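Local coordinates for BH2621 protein (Bacillus halodurans, PDB 2QML) that is of unknown function but belongs to the GNAT acetyltransferase superfamily and probably transfers an acyl group to an amine, perhaps in siderophore biosynthesis, at residues I123-L128 with H156-C161; M34-M39 with P81-W85; K7-F11 with S23-V27; I94-Y98 with K167-P172. All coordinates share one frame; numbering follows the deposited sequence.

Interaction 1: residues I123-L128 with H156-C161; sequences IYPLLL and HVFKKC
The sulfur of Cys161 lies at the edge of the Tyr124 ring, 5.2 Å from SG to the ring centroid, a sulfur-aromatic contact made just where helix 152-160 gives way to loop. On its other sides SG is held by two leucines, Leu127 CD2 and Leu128 CD2 each lying 3.8 Å from it, so the buried sulfur is packed against both. Tyr124 reaches across the gap between the helices. Its CE1 meets Lys160 CB at 3.7 Å, while its hydroxyl arrives beside the imidazole of His156, with OH 3.5 Å from CD2, in a contact of the ring carbon rather than a hydrogen bond. Val157 fills the space between Ile123 and the tyrosine. With CG1 anti to the backbone N (chi1 165°), its two methyls are spread so that CG2 touches Ile123 CG2 at 3.8 Å and CG1 packs 3.9 Å from Leu127 CD2. That same leucine methyl also meets Phe158 CD1, the two side chains crossing at about a right angle. No hydrogen bond joins the segments, whose axes are 10.6 Å apart and inclined at 56°; the contact is a nonpolar one, with Lys160 and His156 at its outer margin. Both helices belong to the GNAT acetyltransferase domain. Here Ile123 and Leu127 rest on strand 106-112 and on Trp85 of strand 80-89, Phe158 also reaches Leu110, and Trp193 of helix 183-194 covers Tyr124 and Leu128.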
loop_
_atom_site.group_PDB
_atom_site.type_symbol
_atom_site.label_atom_id
_atom_site.label_comp_id
_atom_site.label_asym_id
_atom_site.label_seq_id
_atom_site.Cartn_x
_atom_site.Cartn_y
_atom_site.Cartn_z
ATOM N N ILE A 123 -7.742 -7.583 -2.307
ATOM C CA ILE A 123 -6.881 -6.692 -1.526
ATOM C C ILE A 123 -6.323 -7.345 -0.263
ATOM O O ILE A 123 -5.196 -7.030 0.125
ATOM C CB ILE A 123 -7.654 -5.385 -1.150
ATOM C CG1 ILE A 123 -6.741 -4.314 -0.552
ATOM C CG2 ILE A 123 -8.788 -5.708 -0.162
ATOM C CD1 ILE A 123 -5.549 -3.957 -1.375
ATOM N N TYR A 124 -7.067 -8.230 0.393
ATOM C CA TYR A 124 -6.582 -8.835 1.649
ATOM C C TYR A 124 -5.317 -9.653 1.519
ATOM O O TYR A 124 -4.328 -9.339 2.187
ATOM C CB TYR A 124 -7.687 -9.680 2.284
ATOM C CG TYR A 124 -8.788 -8.857 2.820
ATOM C CD1 TYR A 124 -8.626 -8.172 4.015
ATOM C CD2 TYR A 124 -9.989 -8.740 2.134
ATOM C CE1 TYR A 124 -9.629 -7.390 4.512
ATOM C CE2 TYR A 124 -11.016 -7.963 2.646
ATOM C CZ TYR A 124 -10.809 -7.294 3.837
ATOM O OH TYR A 124 -11.826 -6.513 4.363
ATOM N N PRO A 125 -5.291 -10.680 0.658
ATOM C CA PRO A 125 -4.025 -11.437 0.554
ATOM C C PRO A 125 -2.832 -10.581 0.089
ATOM O O PRO A 125 -1.688 -10.804 0.517
ATOM C CB PRO A 125 -4.364 -12.559 -0.456
ATOM C CG PRO A 125 -5.555 -12.067 -1.217
ATOM C CD PRO A 125 -6.340 -11.283 -0.185
ATOM N N LEU A 126 -3.086 -9.615 -0.785
ATOM C CA LEU A 126 -2.022 -8.738 -1.270
ATOM C C LEU A 126 -1.478 -7.846 -0.165
ATOM O O LEU A 126 -0.266 -7.766 0.041
ATOM C CB LEU A 126 -2.512 -7.878 -2.402
ATOM C CG LEU A 126 -2.725 -8.570 -3.737
ATOM C CD1 LEU A 126 -3.633 -7.711 -4.660
ATOM C CD2 LEU A 126 -1.367 -8.944 -4.394
ATOM N N LEU A 127 -2.372 -7.156 0.533
ATOM C CA LEU A 127 -1.960 -6.293 1.621
ATOM C C LEU A 127 -1.270 -7.087 2.738
ATOM O O LEU A 127 -0.234 -6.628 3.245
ATOM C CB LEU A 127 -3.162 -5.502 2.144
ATOM C CG LEU A 127 -2.844 -4.591 3.313
ATOM C CD1 LEU A 127 -1.843 -3.462 2.988
ATOM C CD2 LEU A 127 -4.214 -3.995 3.924
ATOM N N LEU A 128 -1.798 -8.247 3.107
ATOM C CA LEU A 128 -1.186 -9.053 4.148
ATOM C C LEU A 128 0.208 -9.458 3.729
ATOM O O LEU A 128 1.126 -9.423 4.551
ATOM C CB LEU A 128 -2.060 -10.255 4.455
ATOM C CG LEU A 128 -3.385 -9.970 5.169
ATOM C CD1 LEU A 128 -4.192 -11.239 5.208
ATOM C CD2 LEU A 128 -3.216 -9.449 6.550
ATOM N N HIS A 156 -12.105 -0.033 6.406
ATOM C CA HIS A 156 -12.537 -1.375 6.842
ATOM C C HIS A 156 -11.469 -2.457 6.607
ATOM O O HIS A 156 -11.186 -3.265 7.495
ATOM C CB HIS A 156 -13.842 -1.729 6.132
ATOM C CG HIS A 156 -14.299 -3.133 6.377
ATOM N ND1 HIS A 156 -14.872 -3.534 7.563
ATOM C CD2 HIS A 156 -14.179 -4.249 5.619
ATOM C CE1 HIS A 156 -15.120 -4.829 7.512
ATOM N NE2 HIS A 156 -14.726 -5.285 6.340
ATOM N N VAL A 157 -10.903 -2.479 5.413
ATOM C CA VAL A 157 -9.880 -3.447 5.044
ATOM C C VAL A 157 -8.689 -3.305 6.030
ATOM O O VAL A 157 -8.195 -4.293 6.591
ATOM C CB VAL A 157 -9.411 -3.236 3.573
ATOM C CG1 VAL A 157 -8.087 -4.000 3.271
ATOM C CG2 VAL A 157 -10.472 -3.618 2.547
ATOM N N PHE A 158 -8.222 -2.072 6.227
ATOM C CA PHE A 158 -7.121 -1.816 7.150
ATOM C C PHE A 158 -7.476 -2.329 8.548
ATOM O O PHE A 158 -6.682 -3.028 9.173
ATOM C CB PHE A 158 -6.694 -0.342 7.186
ATOM C CG PHE A 158 -5.888 0.130 5.999
ATOM C CD1 PHE A 158 -4.739 -0.543 5.628
ATOM C CD2 PHE A 158 -6.226 1.283 5.277
ATOM C CE1 PHE A 158 -3.966 -0.083 4.575
ATOM C CE2 PHE A 158 -5.457 1.741 4.230
ATOM C CZ PHE A 158 -4.350 1.047 3.852
ATOM N N LYS A 159 -8.664 -2.023 9.061
ATOM C CA LYS A 159 -9.048 -2.536 10.378
ATOM C C LYS A 159 -8.992 -4.065 10.435
ATOM O O LYS A 159 -8.511 -4.636 11.408
ATOM C CB LYS A 159 -10.454 -2.071 10.755
ATOM C CG LYS A 159 -10.539 -0.624 11.163
ATOM C CD LYS A 159 -11.982 -0.244 11.509
ATOM C CE LYS A 159 -12.093 1.256 11.758
ATOM N NZ LYS A 159 -13.511 1.687 11.895
ATOM N N LYS A 160 -9.478 -4.730 9.382
ATOM C CA LYS A 160 -9.500 -6.187 9.323
ATOM C C LYS A 160 -8.095 -6.747 9.344
ATOM O O LYS A 160 -7.897 -7.873 9.813
ATOM C CB LYS A 160 -10.262 -6.650 8.089
ATOM C CG LYS A 160 -11.793 -6.597 8.252
ATOM C CD LYS A 160 -12.466 -7.974 8.470
ATOM C CE LYS A 160 -12.334 -8.841 7.168
ATOM N NZ LYS A 160 -13.300 -9.974 6.982
ATOM N N CYS A 161 -7.118 -5.987 8.855
ATOM C CA CYS A 161 -5.709 -6.398 8.877
ATOM C C CYS A 161 -4.930 -5.998 10.123
ATOM O O CYS A 161 -3.726 -6.224 10.170
ATOM C CB CYS A 161 -4.987 -5.895 7.640
ATOM S SG CYS A 161 -5.745 -6.616 6.173
#

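Interaction 2: residues M34-M39 with P81-W85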
loop_
_atom_site.group_PDB
_atom_site.type_symbol
_atom_site.label_atom_id
_atom_site.label_comp_id
_atom_site.label_asym_id
_atom_site.label_seq_id
_atom_site.Cartn_x
_atom_site.Cartn_y
_atom_site.Cartn_z
HETATM N N MSE A 34 1.022 1.856 -18.256
HETATM C CA MSE A 34 0.098 1.072 -17.474
HETATM C C MSE A 34 -0.323 1.809 -16.217
HETATM O O MSE A 34 -1.508 1.874 -15.901
HETATM C CB MSE A 34 0.738 -0.268 -17.084
HETATM C CG MSE A 34 -0.143 -1.131 -16.199
HETATM SE SE MSE A 34 0.662 -2.891 -15.973
HETATM C CE MSE A 34 2.148 -2.468 -14.879
ATOM N N LEU A 35 0.638 2.362 -15.505
ATOM C CA LEU A 35 0.366 3.089 -14.265
ATOM C C LEU A 35 -0.487 4.344 -14.561
ATOM O O LEU A 35 -1.442 4.676 -13.826
ATOM C CB LEU A 35 1.654 3.418 -13.521
ATOM C CG LEU A 35 2.419 2.224 -12.948
ATOM C CD1 LEU A 35 3.688 2.715 -12.277
ATOM C CD2 LEU A 35 1.540 1.430 -12.006
ATOM N N HIS A 36 -0.151 5.043 -15.647
ATOM C CA HIS A 36 -0.927 6.218 -16.101
ATOM C C HIS A 36 -2.404 5.859 -16.338
ATOM O O HIS A 36 -3.309 6.582 -15.947
ATOM C CB HIS A 36 -0.268 6.787 -17.343
ATOM C CG HIS A 36 -1.029 7.914 -17.961
ATOM N ND1 HIS A 36 -1.786 7.753 -19.102
ATOM C CD2 HIS A 36 -1.194 9.201 -17.570
ATOM C CE1 HIS A 36 -2.359 8.902 -19.397
ATOM N NE2 HIS A 36 -2.007 9.798 -18.496
ATOM N N SER A 37 -2.652 4.706 -16.958
ATOM C CA SER A 37 -4.012 4.199 -17.168
ATOM C C SER A 37 -4.724 3.945 -15.812
ATOM O O SER A 37 -5.891 4.343 -15.602
ATOM C CB SER A 37 -3.979 2.925 -18.002
ATOM O OG SER A 37 -5.284 2.480 -18.215
ATOM N N TRP A 38 -4.030 3.328 -14.877
ATOM C CA TRP A 38 -4.615 3.098 -13.551
ATOM C C TRP A 38 -4.983 4.389 -12.835
ATOM O O TRP A 38 -6.041 4.457 -12.181
ATOM C CB TRP A 38 -3.704 2.267 -12.633
ATOM C CG TRP A 38 -3.367 0.904 -13.163
ATOM C CD1 TRP A 38 -3.951 0.277 -14.187
ATOM C CD2 TRP A 38 -2.459 -0.042 -12.586
ATOM N NE1 TRP A 38 -3.413 -0.990 -14.367
ATOM C CE2 TRP A 38 -2.508 -1.216 -13.385
ATOM C CE3 TRP A 38 -1.621 -0.026 -11.484
ATOM C CZ2 TRP A 38 -1.724 -2.333 -13.124
ATOM C CZ3 TRP A 38 -0.835 -1.140 -11.249
ATOM C CH2 TRP A 38 -0.889 -2.259 -12.057
HETATM N N MSE A 39 -4.124 5.420 -12.974
HETATM C CA MSE A 39 -4.356 6.733 -12.405
HETATM C C MSE A 39 -5.552 7.481 -13.000
HETATM O O MSE A 39 -5.968 8.482 -12.439
HETATM C CB MSE A 39 -3.104 7.607 -12.523
HETATM C CG MSE A 39 -1.980 7.147 -11.613
HETATM SE SE MSE A 39 -2.478 6.752 -9.733
HETATM C CE MSE A 39 -0.685 6.459 -8.976
ATOM N N PRO A 81 -0.393 -7.968 -13.583
ATOM C CA PRO A 81 -0.161 -6.796 -12.743
ATOM C C PRO A 81 -1.491 -6.075 -12.521
ATOM O O PRO A 81 -2.252 -5.854 -13.467
ATOM C CB PRO A 81 0.772 -5.941 -13.565
ATOM C CG PRO A 81 0.540 -6.412 -14.994
ATOM C CD PRO A 81 0.059 -7.786 -14.968
HETATM N N MSE A 82 -1.819 -5.743 -11.286
HETATM C CA MSE A 82 -3.138 -5.138 -11.013
HETATM C C MSE A 82 -3.197 -4.221 -9.779
HETATM O O MSE A 82 -4.249 -3.749 -9.398
HETATM C CB MSE A 82 -4.197 -6.259 -10.945
HETATM C CG MSE A 82 -3.820 -7.514 -10.134
HETATM SE SE MSE A 82 -3.335 -7.212 -8.282
HETATM C CE MSE A 82 -5.128 -6.730 -7.624
ATOM N N SER A 83 -2.037 -3.906 -9.212
ATOM C CA SER A 83 -1.964 -3.063 -8.034
ATOM C C SER A 83 -0.639 -2.302 -7.967
ATOM O O SER A 83 0.406 -2.744 -8.470
ATOM C CB SER A 83 -2.224 -3.899 -6.776
ATOM O OG SER A 83 -1.260 -4.908 -6.629
ATOM N N TYR A 84 -0.700 -1.142 -7.357
ATOM C CA TYR A 84 0.432 -0.237 -7.223
ATOM C C TYR A 84 0.569 0.074 -5.729
ATOM O O TYR A 84 -0.434 0.309 -5.046
ATOM C CB TYR A 84 0.265 1.003 -8.123
ATOM C CG TYR A 84 1.227 2.148 -7.870
ATOM C CD1 TYR A 84 2.516 2.170 -8.429
ATOM C CD2 TYR A 84 0.856 3.223 -7.082
ATOM C CE1 TYR A 84 3.384 3.230 -8.216
ATOM C CE2 TYR A 84 1.707 4.272 -6.888
ATOM C CZ TYR A 84 2.982 4.250 -7.434
ATOM O OH TYR A 84 3.829 5.299 -7.223
ATOM N N TRP A 85 1.817 0.146 -5.299
ATOM C CA TRP A 85 2.168 0.264 -3.908
ATOM C C TRP A 85 3.327 1.228 -3.718
ATOM O O TRP A 85 4.308 1.226 -4.484
ATOM C CB TRP A 85 2.560 -1.127 -3.321
ATOM C CG TRP A 85 1.575 -2.194 -3.618
ATOM C CD1 TRP A 85 1.375 -2.821 -4.834
ATOM C CD2 TRP A 85 0.583 -2.699 -2.738
ATOM N NE1 TRP A 85 0.385 -3.675 -4.734
ATOM C CE2 TRP A 85 -0.174 -3.638 -3.489
ATOM C CE3 TRP A 85 0.247 -2.471 -1.399
ATOM C CZ2 TRP A 85 -1.238 -4.357 -2.942
ATOM C CZ3 TRP A 85 -0.779 -3.205 -0.849
ATOM C CH2 TRP A 85 -1.513 -4.125 -1.620
#
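Helix 34-38 runs nearly square across strand 81-85, with an angle of 81° and 9.9 Å between the axes, bringing Leu35 opposite Tyr84 and Trp38 opposite Ser83. Trp38 makes the largest share of the helix side. The benzo end of its indole is pushed up against the strand backbone, with CZ3 3.4 Å from Ser83 O near the ring plane and CZ2 3.6 Å from Pro81 O, while Tyr84 CB lies in plane at the indole edge. Tyr84, with CG anti to its own N (chi1 168°), swings its ring toward the helix and is gripped from two positions: Leu35 CD2 meets CD1 at 3.8 Å, and the CE methyl of selenomethionine Met39 meets CE2 at 3.9 Å. At the far end, the selenium of selenomethionine Met34 touches Pro81 CG at 3.7 Å. Met82 and Ser83 form a classic beta bulge opposite Gly75, and both direct their side chains away from the helix. Strand 80-89 pairs with 70-77 and 106-112; Leu111 of the latter backs Tyr84 and Met39, Tyr57 of helix 54-65 covers Leu35 and Met39, and Leu126 of helix 123-135 packs on Met82 and Trp85.

Interaction 3: residues K7-F11 with S23-V27; sequences KLAPF and SFRHV
A beta-hairpin opens the eight-stranded mixed sheet of this GNAT-type protein, and Phe11 with Phe24 is a pair of its antiparallel ladder, between edge strand 11-15 and strand 20-26. They are a hydrogen-bonded pair: Phe24 N donates to Phe11 O at 2.8 Å, almost straight, and Phe11 N returns a bond to Phe24 O at 3.0 Å. Both side chains leave the same face of the sheet and lie side by side. Phe11 takes chi1 62°, placing CG between its own N and carbonyl carbon, which folds the ring back over its neighbour. The two planes are nearly parallel but slid so far that the rings barely overlap, and their exact spacing is doubtful; Phe24 CB sits over the Phe11 face as a CH-pi contact. Gln133 and Leu126 of helix 123-135 and Trp85 of strand 80-89 pack on the aromatic pair. Before Phe11 the chain leaves the ladder, and Pro10 packs along the partner strand, its CA 3.3 Å from Phe24 O. On the opposite side of the strand Arg25 points away and its guanidinium forms a salt bridge with Asp31. The loop is then caught by a side chain rather than by backbone pairing. Pro10 CD makes an off-centre CH-pi contact, 4.2 Å from the His26 ring centroid, and His26 NE2 donates in its own ring plane to Leu8 O at 2.7 Å, with an N-H...O angle of 165°.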
loop_
_atom_site.group_PDB
_atom_site.type_symbol
_atom_site.label_atom_id
_atom_site.label_comp_id
_atom_site.label_asym_id
_atom_site.label_seq_id
_atom_site.Cartn_x
_atom_site.Cartn_y
_atom_site.Cartn_z
ATOM N N LYS A 7 15.641 -0.295 0.212
ATOM C CA LYS A 7 14.380 -0.524 -0.521
ATOM C C LYS A 7 13.717 -1.827 -0.177
ATOM O O LYS A 7 14.373 -2.803 0.140
ATOM C CB LYS A 7 14.611 -0.493 -2.032
ATOM C CG LYS A 7 15.247 0.791 -2.572
ATOM C CD LYS A 7 14.268 1.924 -2.888
ATOM C CE LYS A 7 14.990 3.258 -3.157
ATOM N NZ LYS A 7 14.319 4.166 -4.161
ATOM N N LEU A 8 12.399 -1.847 -0.247
ATOM C CA LEU A 8 11.653 -3.050 0.006
ATOM C C LEU A 8 11.935 -4.020 -1.127
ATOM O O LEU A 8 11.786 -3.686 -2.292
ATOM C CB LEU A 8 10.167 -2.733 0.088
ATOM C CG LEU A 8 9.214 -3.907 0.421
ATOM C CD1 LEU A 8 9.566 -4.534 1.829
ATOM C CD2 LEU A 8 7.750 -3.538 0.405
ATOM N N ALA A 9 12.359 -5.231 -0.815
ATOM C CA ALA A 9 12.704 -6.178 -1.855
ATOM C C ALA A 9 11.509 -6.792 -2.567
ATOM O O ALA A 9 10.463 -7.041 -1.955
ATOM C CB ALA A 9 13.530 -7.339 -1.248
ATOM N N PRO A 10 11.703 -7.155 -3.841
ATOM C CA PRO A 10 10.668 -7.918 -4.543
ATOM C C PRO A 10 10.486 -9.306 -3.925
ATOM O O PRO A 10 11.431 -9.847 -3.306
ATOM C CB PRO A 10 11.223 -8.036 -5.975
ATOM C CG PRO A 10 12.644 -8.035 -5.795
ATOM C CD PRO A 10 12.892 -7.015 -4.694
ATOM N N PHE A 11 9.279 -9.841 -4.080
ATOM C CA PHE A 11 8.962 -11.131 -3.507
ATOM C C PHE A 11 7.834 -11.804 -4.245
ATOM O O PHE A 11 7.094 -11.167 -4.971
ATOM C CB PHE A 11 8.648 -11.004 -2.000
ATOM C CG PHE A 11 7.462 -10.157 -1.679
ATOM C CD1 PHE A 11 7.585 -8.795 -1.496
ATOM C CD2 PHE A 11 6.197 -10.734 -1.586
ATOM C CE1 PHE A 11 6.430 -8.012 -1.165
ATOM C CE2 PHE A 11 5.078 -9.957 -1.277
ATOM C CZ PHE A 11 5.195 -8.644 -1.085
ATOM N N SER A 23 2.803 -11.834 -6.580
ATOM C CA SER A 23 4.176 -11.383 -6.797
ATOM C C SER A 23 4.260 -9.864 -6.905
ATOM O O SER A 23 3.408 -9.177 -7.479
ATOM C CB SER A 23 4.815 -12.033 -7.980
ATOM O OG SER A 23 4.084 -11.893 -9.132
ATOM N N PHE A 24 5.306 -9.376 -6.273
ATOM C CA PHE A 24 5.578 -7.937 -6.157
ATOM C C PHE A 24 6.955 -7.616 -6.699
ATOM O O PHE A 24 7.954 -8.239 -6.305
ATOM C CB PHE A 24 5.526 -7.519 -4.703
ATOM C CG PHE A 24 4.150 -7.455 -4.111
ATOM C CD1 PHE A 24 3.493 -8.622 -3.754
ATOM C CD2 PHE A 24 3.557 -6.252 -3.821
ATOM C CE1 PHE A 24 2.221 -8.584 -3.145
ATOM C CE2 PHE A 24 2.268 -6.198 -3.229
ATOM C CZ PHE A 24 1.615 -7.354 -2.917
ATOM N N ARG A 25 7.031 -6.645 -7.591
ATOM C CA ARG A 25 8.271 -6.244 -8.203
ATOM C C ARG A 25 8.403 -4.748 -8.149
ATOM O O ARG A 25 7.422 -4.037 -8.043
ATOM C CB ARG A 25 8.339 -6.706 -9.664
ATOM C CG ARG A 25 7.280 -6.146 -10.613
ATOM C CD ARG A 25 7.601 -6.386 -12.051
ATOM N NE ARG A 25 6.581 -5.875 -12.964
ATOM C CZ ARG A 25 6.516 -4.613 -13.366
ATOM N NH1 ARG A 25 7.336 -3.728 -12.875
ATOM N NH2 ARG A 25 5.575 -4.224 -14.211
ATOM N N HIS A 26 9.630 -4.288 -8.281
ATOM C CA HIS A 26 9.909 -2.867 -8.366
ATOM C C HIS A 26 9.328 -2.307 -9.643
ATOM O O HIS A 26 9.384 -2.908 -10.725
ATOM C CB HIS A 26 11.407 -2.547 -8.306
ATOM C CG HIS A 26 12.018 -2.754 -6.960
ATOM N ND1 HIS A 26 13.374 -2.782 -6.767
ATOM C CD2 HIS A 26 11.469 -3.098 -5.768
ATOM C CE1 HIS A 26 13.635 -3.013 -5.490
ATOM N NE2 HIS A 26 12.497 -3.197 -4.852
ATOM N N VAL A 27 8.705 -1.146 -9.493
ATOM C CA VAL A 27 8.277 -0.394 -10.638
ATOM C C VAL A 27 9.534 0.109 -11.439
ATOM O O VAL A 27 10.607 0.401 -10.873
ATOM C CB VAL A 27 7.398 0.782 -10.189
ATOM C CG1 VAL A 27 7.214 1.816 -11.315
ATOM C CG2 VAL A 27 6.040 0.295 -9.596
#

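Interaction 4: residues I94-Y98 with K167-P172; sequences IIANY and KEVELP
Tyr98 fills the close-packed heart of this contact, its ring lying against Val169 and Leu171, which both meet it from the same side of its plane. CD2 lies 3.7 Å from Val169 CB, and CE1 lies 3.5 Å from Leu171 CD2; both approaches are oblique to the ring. Ile95, also buried, adds its CD1 methyl at 4.1 Å from Val169 CG2, the two side chains crossing at about a right angle. The phenol OH donates to Glu170 O at 2.8 Å. It approaches from above the carbonyl plane, 38° out of it. Glu170 is the centre of an inverse gamma turn ahead of the return into strand 175-182, which pairs antiparallel with edge strand 164-170 at this margin of the GNAT sheet; the turn presents its carbonyl to Tyr98. Strand 175-182 backs the buried side through Leu178, which touches both Ile95 and Val169. Outward, the contact thins into exposed residues. Lys167, extended beyond CG, runs along the exposed side and its NZ donates to Tyr98 O in a short bond of 2.6 Å, with CE also crowding that oxygen at 3.0 Å, so the placement of the amine looks strained. At the other end the exposed Ile94 CD1 meets the Pro172 ring end-on, in an approach to CD closer than usual van der Waals contact and therefore doubtful in detail. The Glu170 carboxylate heads out from the contact.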
loop_
_atom_site.group_PDB
_atom_site.type_symbol
_atom_site.label_atom_id
_atom_site.label_comp_id
_atom_site.label_asym_id
_atom_site.label_seq_id
_atom_site.Cartn_x
_atom_site.Cartn_y
_atom_site.Cartn_z
ATOM N N ILE A 94 5.768 13.139 5.071
ATOM C CA ILE A 94 4.888 14.169 5.633
ATOM C C ILE A 94 4.126 13.665 6.867
ATOM O O ILE A 94 3.891 14.426 7.814
ATOM C CB ILE A 94 3.928 14.753 4.548
ATOM C CG1 ILE A 94 3.200 15.980 5.094
ATOM C CG2 ILE A 94 2.924 13.706 4.000
ATOM C CD1 ILE A 94 2.330 16.616 4.065
ATOM N N ILE A 95 3.812 12.376 6.916
ATOM C CA ILE A 95 2.967 11.883 8.034
ATOM C C ILE A 95 3.711 11.935 9.391
ATOM O O ILE A 95 3.058 11.976 10.428
ATOM C CB ILE A 95 2.404 10.472 7.760
ATOM C CG1 ILE A 95 1.164 10.152 8.617
ATOM C CG2 ILE A 95 3.514 9.380 7.949
ATOM C CD1 ILE A 95 0.011 11.113 8.525
ATOM N N ALA A 96 5.056 11.993 9.388
ATOM C CA ALA A 96 5.868 12.125 10.600
ATOM C C ALA A 96 5.469 13.348 11.432
ATOM O O ALA A 96 5.678 13.380 12.613
ATOM C CB ALA A 96 7.376 12.200 10.270
ATOM N N ASN A 97 4.970 14.379 10.790
ATOM C CA ASN A 97 4.546 15.596 11.485
ATOM C C ASN A 97 3.274 15.471 12.314
ATOM O O ASN A 97 2.958 16.370 13.068
ATOM C CB ASN A 97 4.310 16.692 10.459
ATOM C CG ASN A 97 5.541 17.021 9.677
ATOM O OD1 ASN A 97 6.561 17.378 10.237
ATOM N ND2 ASN A 97 5.474 16.839 8.379
ATOM N N TYR A 98 2.547 14.376 12.178
ATOM C CA TYR A 98 1.225 14.237 12.792
ATOM C C TYR A 98 1.113 13.331 14.004
ATOM O O TYR A 98 0.046 13.277 14.613
ATOM C CB TYR A 98 0.255 13.760 11.700
ATOM C CG TYR A 98 0.042 14.787 10.626
ATOM C CD1 TYR A 98 0.936 14.923 9.584
ATOM C CD2 TYR A 98 -1.037 15.654 10.664
ATOM C CE1 TYR A 98 0.771 15.874 8.614
ATOM C CE2 TYR A 98 -1.216 16.600 9.690
ATOM C CZ TYR A 98 -0.304 16.713 8.673
ATOM O OH TYR A 98 -0.471 17.624 7.682
ATOM N N LYS A 167 -6.675 9.105 14.634
ATOM C CA LYS A 167 -7.266 10.417 14.519
ATOM C C LYS A 167 -7.197 10.876 13.089
ATOM O O LYS A 167 -6.441 10.336 12.283
ATOM C CB LYS A 167 -6.480 11.420 15.390
ATOM C CG LYS A 167 -5.038 11.675 14.896
ATOM C CD LYS A 167 -4.209 12.460 15.874
ATOM C CE LYS A 167 -2.833 12.654 15.344
ATOM N NZ LYS A 167 -1.988 13.488 16.231
ATOM N N GLU A 168 -7.999 11.879 12.780
ATOM C CA GLU A 168 -7.906 12.501 11.494
ATOM C C GLU A 168 -6.593 13.292 11.404
ATOM O O GLU A 168 -6.068 13.818 12.372
ATOM C CB GLU A 168 -9.096 13.424 11.202
ATOM C CG GLU A 168 -10.434 12.712 11.009
ATOM C CD GLU A 168 -11.592 13.633 10.710
ATOM O OE1 GLU A 168 -11.459 14.855 10.799
ATOM O OE2 GLU A 168 -12.689 13.091 10.392
ATOM N N VAL A 169 -6.094 13.369 10.180
ATOM C CA VAL A 169 -4.927 14.178 9.851
ATOM C C VAL A 169 -5.257 15.094 8.653
ATOM O O VAL A 169 -5.695 14.622 7.599
ATOM C CB VAL A 169 -3.686 13.293 9.584
ATOM C CG1 VAL A 169 -3.215 12.597 10.862
ATOM C CG2 VAL A 169 -3.955 12.208 8.512
ATOM N N GLU A 170 -5.115 16.373 8.904
ATOM C CA GLU A 170 -5.330 17.426 7.916
ATOM C C GLU A 170 -4.095 17.542 7.054
ATOM O O GLU A 170 -3.176 18.250 7.401
ATOM C CB GLU A 170 -5.600 18.761 8.609
ATOM C CG GLU A 170 -6.951 18.873 9.145
ATOM C CD GLU A 170 -7.830 19.687 8.216
ATOM O OE1 GLU A 170 -7.741 19.540 6.980
ATOM O OE2 GLU A 170 -8.569 20.497 8.728
ATOM N N LEU A 171 -4.051 16.778 5.974
ATOM C CA LEU A 171 -2.916 16.724 5.070
ATOM C C LEU A 171 -3.181 17.733 3.948
ATOM O O LEU A 171 -4.297 18.197 3.779
ATOM C CB LEU A 171 -2.768 15.309 4.537
ATOM C CG LEU A 171 -2.309 14.256 5.557
ATOM C CD1 LEU A 171 -2.681 12.871 5.032
ATOM C CD2 LEU A 171 -0.832 14.399 5.877
ATOM N N PRO A 172 -2.141 18.092 3.168
ATOM C CA PRO A 172 -2.364 19.056 2.073
ATOM C C PRO A 172 -3.429 18.594 1.062
ATOM O O PRO A 172 -4.205 19.405 0.604
ATOM C CB PRO A 172 -0.975 19.171 1.427
ATOM C CG PRO A 172 -0.018 18.763 2.456
ATOM C CD PRO A 172 -0.724 17.746 3.319
#

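From the N terminus, interaction 3 comes first and closes the short loop of the opening hairpin. Interaction 2 follows in series, closing a longer loop that holds helix 54-65 and strand 70-77 and brings helix 32-38 down on strand 80-89. Interaction 4 then opens just after that strand and closes at residues 167-172, so that interaction 1, between two helices, is nested within its loop; none of the four cross. Interactions 1, 2 and 3 touch one another: Leu35 packs on Val27, and the carbonyl of Leu126 meets the Phe24 ring. Interaction 4 touches none of them and ties edge strand 164-170 to the loop between strands 80-89 and 106-112.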